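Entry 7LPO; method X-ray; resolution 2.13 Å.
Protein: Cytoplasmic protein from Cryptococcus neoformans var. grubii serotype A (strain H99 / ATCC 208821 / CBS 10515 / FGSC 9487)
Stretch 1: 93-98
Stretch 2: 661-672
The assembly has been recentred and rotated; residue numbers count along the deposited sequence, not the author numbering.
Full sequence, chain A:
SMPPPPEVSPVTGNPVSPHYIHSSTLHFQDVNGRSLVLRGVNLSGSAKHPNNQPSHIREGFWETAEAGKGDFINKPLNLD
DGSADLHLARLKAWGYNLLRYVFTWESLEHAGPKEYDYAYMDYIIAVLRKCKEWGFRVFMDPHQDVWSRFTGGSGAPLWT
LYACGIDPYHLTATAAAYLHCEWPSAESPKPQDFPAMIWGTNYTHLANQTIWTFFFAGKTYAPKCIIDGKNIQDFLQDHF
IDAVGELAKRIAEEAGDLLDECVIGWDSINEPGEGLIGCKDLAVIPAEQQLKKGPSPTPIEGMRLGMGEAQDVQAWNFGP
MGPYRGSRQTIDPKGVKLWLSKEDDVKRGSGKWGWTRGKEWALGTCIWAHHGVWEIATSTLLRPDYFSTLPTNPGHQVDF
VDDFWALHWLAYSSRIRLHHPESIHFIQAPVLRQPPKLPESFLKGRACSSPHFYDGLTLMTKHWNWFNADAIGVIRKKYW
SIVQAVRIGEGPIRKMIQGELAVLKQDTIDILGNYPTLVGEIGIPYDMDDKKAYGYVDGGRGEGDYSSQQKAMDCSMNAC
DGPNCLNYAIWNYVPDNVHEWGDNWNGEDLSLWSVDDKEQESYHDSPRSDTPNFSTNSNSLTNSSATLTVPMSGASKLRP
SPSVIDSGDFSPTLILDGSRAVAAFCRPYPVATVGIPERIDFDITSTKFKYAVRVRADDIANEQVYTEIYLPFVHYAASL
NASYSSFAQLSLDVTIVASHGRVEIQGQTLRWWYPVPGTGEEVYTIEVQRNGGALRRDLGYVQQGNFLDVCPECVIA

Stretch 1 (93-98) AWGYNL
Stretch 2, residues 661-672: AVAAFCRPYPVA

The two stretches lie far apart in one chain, and no two touching residues are fewer than 568 positions apart in sequence. Stretch 1 leaves a helix at Gly-95. Trp-94 has phi/psi -80/4, and Gly-95 has 92/0, the positive phi of a Schellman motif. Tyr-96 is extended at -76/142, Asn-97 sits at -128/14, and Leu-98 enters a strand at -140/142. Stretch 2 begins with the N-cap residue Ala-661 at 59/38. A short helix, 662-665, follows. It is held by Ala-664 N to Ala-661 O and Cys-666 N to Val-662 O, both 3.0 Å. Cys-666 (-101/109) leaves helical geometry, and the chain runs extended through Arg-667 (-141/151), Pro-668 (-69/144) and Tyr-669 (-166/158), then turns a corner at 671-672. The nearest CA pairs are CA of Trp-94 with CA of Cys-666, 5.6 Å apart, and CA of Asn-97 with CA of Val-671, 8.5 Å apart. Both numbers rise together, so the two chains advance in roughly the same direction. The contact buries 419 Å² in all.

Two direct hydrogen bonds join the stretches, each from a tyrosine hydroxyl to a backbone carbonyl. The CA-to-CB bond of Tyr-669 (chi1 76°, p; chi2 -79°) points toward stretch 1, and its OH donates to Gly-95 O at 2.7 Å. The CA-to-CB bond of Tyr-96 (chi1 -63°, m; chi2 -34°) points away from stretch 2, but the end of the side chain comes nearer. Its OH donates to Phe-665 O at 2.8 Å. Each carbonyl lies at the edge of the donor's ring, near its plane, as suits a phenolic O-H.

One water adds a bridge. It donates to Trp-94 O at 2.9 Å and accepts from Arg-667 N at 3.2 Å. Within stretch 2, Arg-667 NH1 donates to Ala-664 O at 3.0 Å, tying the loop back to the helix.

The aromatic contact centres on Trp-94 (chi1 -77°, m; chi2 -23°), whose CA-to-CB bond points toward stretch 2. Phe-665 (chi1 65°, p; chi2 73°) sets its edge to the indole face. The six-membered rings have centroids 4.8 Å apart and planes at 74°. Trp-94 CE3 and Phe-665 CE1 approach to 3.7 Å. Cys-666 (chi1 -177°, t) places SG obliquely to the indole, 3.9 Å from Trp-94 CD1.

Apolar packing adds Val-662 (chi1 72°, p), with CG2 4.1 Å from Trp-94 CE2. A van der Waals contact completes the set: Asn-97 (chi1 54°, p) has ND2 3.8 Å from CG1 of Val-671 (chi1 172°, t), and its amide is hydrogen-bonded elsewhere in the structure.

Gly-95 has no side chain. An ideal CB would lie 3.8 Å from Tyr-669 CE1 and would jam against the preceding carbonyl O.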

ATOM      1  N   ALA A  93      -2.553   2.725  22.094  1.00 17.13           N
ATOM      2  CA  ALA A  93      -2.647   1.715  23.145  1.00 18.02           C
ATOM      3  C   ALA A  93      -2.270   0.325  22.642  1.00 16.35           C
ATOM      4  O   ALA A  93      -1.871  -0.525  23.445  1.00 15.92           O
ATOM      5  CB  ALA A  93      -4.065   1.699  23.727  1.00 19.32           C
ATOM      6  N   TRP A  94      -2.405   0.077  21.338  1.00 17.58           N
ATOM      7  CA  TRP A  94      -1.976  -1.170  20.724  1.00 14.16           C
ATOM      8  C   TRP A  94      -0.480  -1.201  20.470  1.00 17.01           C
ATOM      9  O   TRP A  94       0.016  -2.181  19.900  1.00 17.84           O
ATOM     10  CB  TRP A  94      -2.715  -1.399  19.405  1.00 14.79           C
ATOM     11  CG  TRP A  94      -4.134  -1.877  19.540  1.00 14.20           C
ATOM     12  CD1 TRP A  94      -4.691  -2.523  20.612  1.00 15.02           C
ATOM     13  CD2 TRP A  94      -5.169  -1.764  18.558  1.00 14.21           C
ATOM     14  NE1 TRP A  94      -6.016  -2.815  20.351  1.00 16.03           N
ATOM     15  CE2 TRP A  94      -6.331  -2.350  19.102  1.00 15.65           C
ATOM     16  CE3 TRP A  94      -5.226  -1.228  17.267  1.00 16.92           C
ATOM     17  CZ2 TRP A  94      -7.531  -2.404  18.404  1.00 15.65           C
ATOM     18  CZ3 TRP A  94      -6.435  -1.277  16.574  1.00 14.73           C
ATOM     19  CH2 TRP A  94      -7.562  -1.866  17.144  1.00 15.63           C
ATOM     20  N   GLY A  95       0.246  -0.163  20.887  1.00 14.21           N
ATOM     21  CA  GLY A  95       1.686  -0.121  20.759  1.00 13.95           C
ATOM     22  C   GLY A  95       2.202   0.516  19.488  1.00 13.93           C
ATOM     23  O   GLY A  95       3.421   0.600  19.308  1.00 15.10           O
ATOM     24  N   TYR A  96       1.325   0.982  18.607  1.00 15.93           N
ATOM     25  CA  TYR A  96       1.764   1.531  17.332  1.00 17.62           C
ATOM     26  C   TYR A  96       2.357   2.923  17.505  1.00 19.28           C
ATOM     27  O   TYR A  96       1.896   3.714  18.330  1.00 21.50           O
ATOM     28  CB  TYR A  96       0.598   1.566  16.354  1.00 18.92           C
ATOM     29  CG  TYR A  96       0.074   0.183  16.025  1.00 18.63           C
ATOM     30  CD1 TYR A  96       0.933  -0.907  15.961  1.00 19.01           C
ATOM     31  CD2 TYR A  96      -1.271  -0.032  15.773  1.00 16.14           C
ATOM     32  CE1 TYR A  96       0.469  -2.167  15.666  1.00 20.05           C
ATOM     33  CE2 TYR A  96      -1.742  -1.296  15.473  1.00 17.54           C
ATOM     34  CZ  TYR A  96      -0.871  -2.356  15.427  1.00 19.43           C
ATOM     35  OH  TYR A  96      -1.338  -3.615  15.139  1.00 23.37           O
ATOM     36  N   ASN A  97       3.415   3.202  16.740  1.00 18.53           N
ATOM     37  CA  ASN A  97       4.041   4.519  16.718  1.00 19.69           C
ATOM     38  C   ASN A  97       4.185   5.060  15.301  1.00 18.27           C
ATOM     39  O   ASN A  97       4.920   6.035  15.089  1.00 16.99           O
ATOM     40  CB  ASN A  97       5.414   4.471  17.395  1.00 24.14           C
ATOM     41  CG  ASN A  97       6.318   3.392  16.808  1.00 29.38           C
ATOM     42  OD1 ASN A  97       5.976   2.756  15.809  1.00 31.68           O
ATOM     43  ND2 ASN A  97       7.478   3.184  17.425  1.00 30.95           N
ATOM     44  N   LEU A  98       3.505   4.460  14.327  1.00 17.49           N
ATOM     45  CA  LEU A  98       3.694   4.794  12.924  1.00 16.57           C
ATOM     46  C   LEU A  98       2.353   4.801  12.213  1.00 16.96           C
ATOM     47  O   LEU A  98       1.478   3.976  12.494  1.00 14.01           O
ATOM     48  CB  LEU A  98       4.634   3.792  12.242  1.00 18.60           C
ATOM     49  CG  LEU A  98       4.822   3.893  10.727  1.00 20.48           C
ATOM     50  CD1 LEU A  98       5.750   5.033  10.390  1.00 13.99           C
ATOM     51  CD2 LEU A  98       5.365   2.576  10.185  1.00 19.92           C
ATOM     52  N   ALA A 661      -9.333 -10.266  15.813  1.00 15.64           N
ATOM     53  CA  ALA A 661      -8.051 -10.966  15.887  1.00 17.24           C
ATOM     54  C   ALA A 661      -6.961 -10.074  16.474  1.00 14.24           C
ATOM     55  O   ALA A 661      -5.811 -10.106  16.038  1.00 14.21           O
ATOM     56  CB  ALA A 661      -7.631 -11.494  14.515  1.00 18.53           C
ATOM     57  N   VAL A 662      -7.336  -9.272  17.472  1.00 14.23           N
ATOM     58  CA  VAL A 662      -6.394  -8.385  18.146  1.00 14.19           C
ATOM     59  C   VAL A 662      -5.194  -9.156  18.686  1.00 15.13           C
ATOM     60  O   VAL A 662      -4.078  -8.633  18.721  1.00 14.15           O
ATOM     61  CB  VAL A 662      -7.135  -7.610  19.262  1.00 14.44           C
ATOM     62  CG1 VAL A 662      -7.473  -8.534  20.432  1.00 16.02           C
ATOM     63  CG2 VAL A 662      -6.326  -6.425  19.717  1.00 14.23           C
ATOM     64  N   ALA A 663      -5.390 -10.406  19.105  1.00 16.05           N
ATOM     65  CA  ALA A 663      -4.270 -11.163  19.656  1.00 15.48           C
ATOM     66  C   ALA A 663      -3.130 -11.297  18.651  1.00 18.80           C
ATOM     67  O   ALA A 663      -1.967 -11.429  19.047  1.00 19.35           O
ATOM     68  CB  ALA A 663      -4.737 -12.542  20.106  1.00 15.16           C
ATOM     69  N   ALA A 664      -3.430 -11.254  17.355  1.00 15.44           N
ATOM     70  CA  ALA A 664      -2.393 -11.458  16.352  1.00 14.84           C
ATOM     71  C   ALA A 664      -1.711 -10.167  15.922  1.00 14.14           C
ATOM     72  O   ALA A 664      -0.506 -10.181  15.650  1.00 14.12           O
ATOM     73  CB  ALA A 664      -2.977 -12.161  15.122  1.00 15.12           C
ATOM     74  N   PHE A 665      -2.433  -9.043  15.858  1.00 16.63           N
ATOM     75  CA  PHE A 665      -1.797  -7.819  15.383  1.00 19.18           C
ATOM     76  C   PHE A 665      -1.277  -6.922  16.499  1.00 18.92           C
ATOM     77  O   PHE A 665      -0.455  -6.047  16.220  1.00 19.18           O
ATOM     78  CB  PHE A 665      -2.732  -7.023  14.450  1.00 16.16           C
ATOM     79  CG  PHE A 665      -3.984  -6.465  15.084  1.00 14.20           C
ATOM     80  CD1 PHE A 665      -3.934  -5.389  15.954  1.00 14.18           C
ATOM     81  CD2 PHE A 665      -5.224  -6.966  14.726  1.00 14.35           C
ATOM     82  CE1 PHE A 665      -5.097  -4.854  16.490  1.00 14.43           C
ATOM     83  CE2 PHE A 665      -6.393  -6.430  15.246  1.00 16.44           C
ATOM     84  CZ  PHE A 665      -6.331  -5.371  16.129  1.00 16.42           C
ATOM     85  N   CYS A 666      -1.696  -7.130  17.742  1.00 18.13           N
ATOM     86  CA  CYS A 666      -1.174  -6.383  18.885  1.00 16.03           C
ATOM     87  C   CYS A 666      -0.162  -7.274  19.595  1.00 14.06           C
ATOM     88  O   CYS A 666      -0.542  -8.269  20.225  1.00 15.79           O
ATOM     89  CB  CYS A 666      -2.301  -5.966  19.829  1.00 16.41           C
ATOM     90  SG  CYS A 666      -1.734  -4.963  21.219  1.00 18.74           S
ATOM     91  N   ARG A 667       1.119  -6.920  19.491  1.00 15.32           N
ATOM     92  CA  ARG A 667       2.209  -7.831  19.817  1.00 15.54           C
ATOM     93  C   ARG A 667       3.334  -7.102  20.534  1.00 15.44           C
ATOM     94  O   ARG A 667       3.538  -5.903  20.316  1.00 16.52           O
ATOM     95  CB  ARG A 667       2.805  -8.484  18.559  1.00 20.57           C
ATOM     96  CG  ARG A 667       1.798  -8.909  17.496  1.00 24.02           C
ATOM     97  CD  ARG A 667       2.461  -8.986  16.118  1.00 23.05           C
ATOM     98  NE  ARG A 667       3.492 -10.015  16.046  1.00 21.33           N
ATOM     99  CZ  ARG A 667       3.250 -11.324  15.943  1.00 20.08           C
ATOM    100  NH1 ARG A 667       2.002 -11.785  15.898  1.00 19.01           N
ATOM    101  NH2 ARG A 667       4.263 -12.180  15.884  1.00 19.33           N
ATOM    102  N   PRO A 668       4.086  -7.803  21.384  1.00 15.91           N
ATOM    103  CA  PRO A 668       5.286  -7.194  21.975  1.00 17.94           C
ATOM    104  C   PRO A 668       6.373  -6.994  20.931  1.00 20.04           C
ATOM    105  O   PRO A 668       6.555  -7.819  20.032  1.00 21.31           O
ATOM    106  CB  PRO A 668       5.720  -8.218  23.028  1.00 17.04           C
ATOM    107  CG  PRO A 668       5.229  -9.538  22.455  1.00 16.40           C
ATOM    108  CD  PRO A 668       3.910  -9.208  21.806  1.00 16.07           C
ATOM    109  N   TYR A 669       7.106  -5.895  21.060  1.00 18.56           N
ATOM    110  CA  TYR A 669       8.228  -5.630  20.171  1.00 17.51           C
ATOM    111  C   TYR A 669       9.075  -4.514  20.770  1.00 19.25           C
ATOM    112  O   TYR A 669       8.583  -3.727  21.587  1.00 19.38           O
ATOM    113  CB  TYR A 669       7.751  -5.248  18.760  1.00 14.34           C
ATOM    114  CG  TYR A 669       7.215  -3.855  18.623  1.00 14.29           C
ATOM    115  CD1 TYR A 669       5.927  -3.545  19.027  1.00 14.29           C
ATOM    116  CD2 TYR A 669       7.988  -2.851  18.056  1.00 14.27           C
ATOM    117  CE1 TYR A 669       5.429  -2.259  18.894  1.00 15.45           C
ATOM    118  CE2 TYR A 669       7.504  -1.572  17.905  1.00 14.26           C
ATOM    119  CZ  TYR A 669       6.223  -1.279  18.328  1.00 15.80           C
ATOM    120  OH  TYR A 669       5.744  -0.005  18.182  1.00 18.47           O
ATOM    121  N   PRO A 670      10.355  -4.434  20.372  1.00 18.68           N
ATOM    122  CA  PRO A 670      11.257  -3.391  20.884  1.00 19.02           C
ATOM    123  C   PRO A 670      11.124  -2.086  20.111  1.00 18.25           C
ATOM    124  O   PRO A 670      11.481  -2.002  18.933  1.00 17.64           O
ATOM    125  CB  PRO A 670      12.646  -4.020  20.707  1.00 18.63           C
ATOM    126  CG  PRO A 670      12.485  -4.905  19.487  1.00 18.04           C
ATOM    127  CD  PRO A 670      11.047  -5.394  19.490  1.00 17.88           C
ATOM    128  N   VAL A 671      10.647  -1.048  20.796  1.00 19.67           N
ATOM    129  CA  VAL A 671      10.486   0.256  20.162  1.00 22.16           C
ATOM    130  C   VAL A 671      11.843   0.905  19.903  1.00 20.85           C
ATOM    131  O   VAL A 671      12.039   1.571  18.876  1.00 19.69           O
ATOM    132  CB  VAL A 671       9.592   1.153  21.037  1.00 24.84           C
ATOM    133  CG1 VAL A 671       9.586   2.557  20.500  1.00 30.13           C
ATOM    134  CG2 VAL A 671       8.181   0.593  21.114  1.00 23.21           C
ATOM    135  N   ALA A 672      12.792   0.737  20.822  1.00 19.14           N
ATOM    136  CA  ALA A 672      14.094   1.377  20.694  1.00 16.42           C
ATOM    137  C   ALA A 672      15.116   0.526  21.420  1.00 17.27           C
ATOM    138  O   ALA A 672      14.859   0.047  22.529  1.00 17.72           O
ATOM    139  CB  ALA A 672      14.091   2.801  21.257  1.00 18.35           C
TER
HETATM  140  O   HOH W   1       1.919  -3.972  18.703  1.00 19.46           O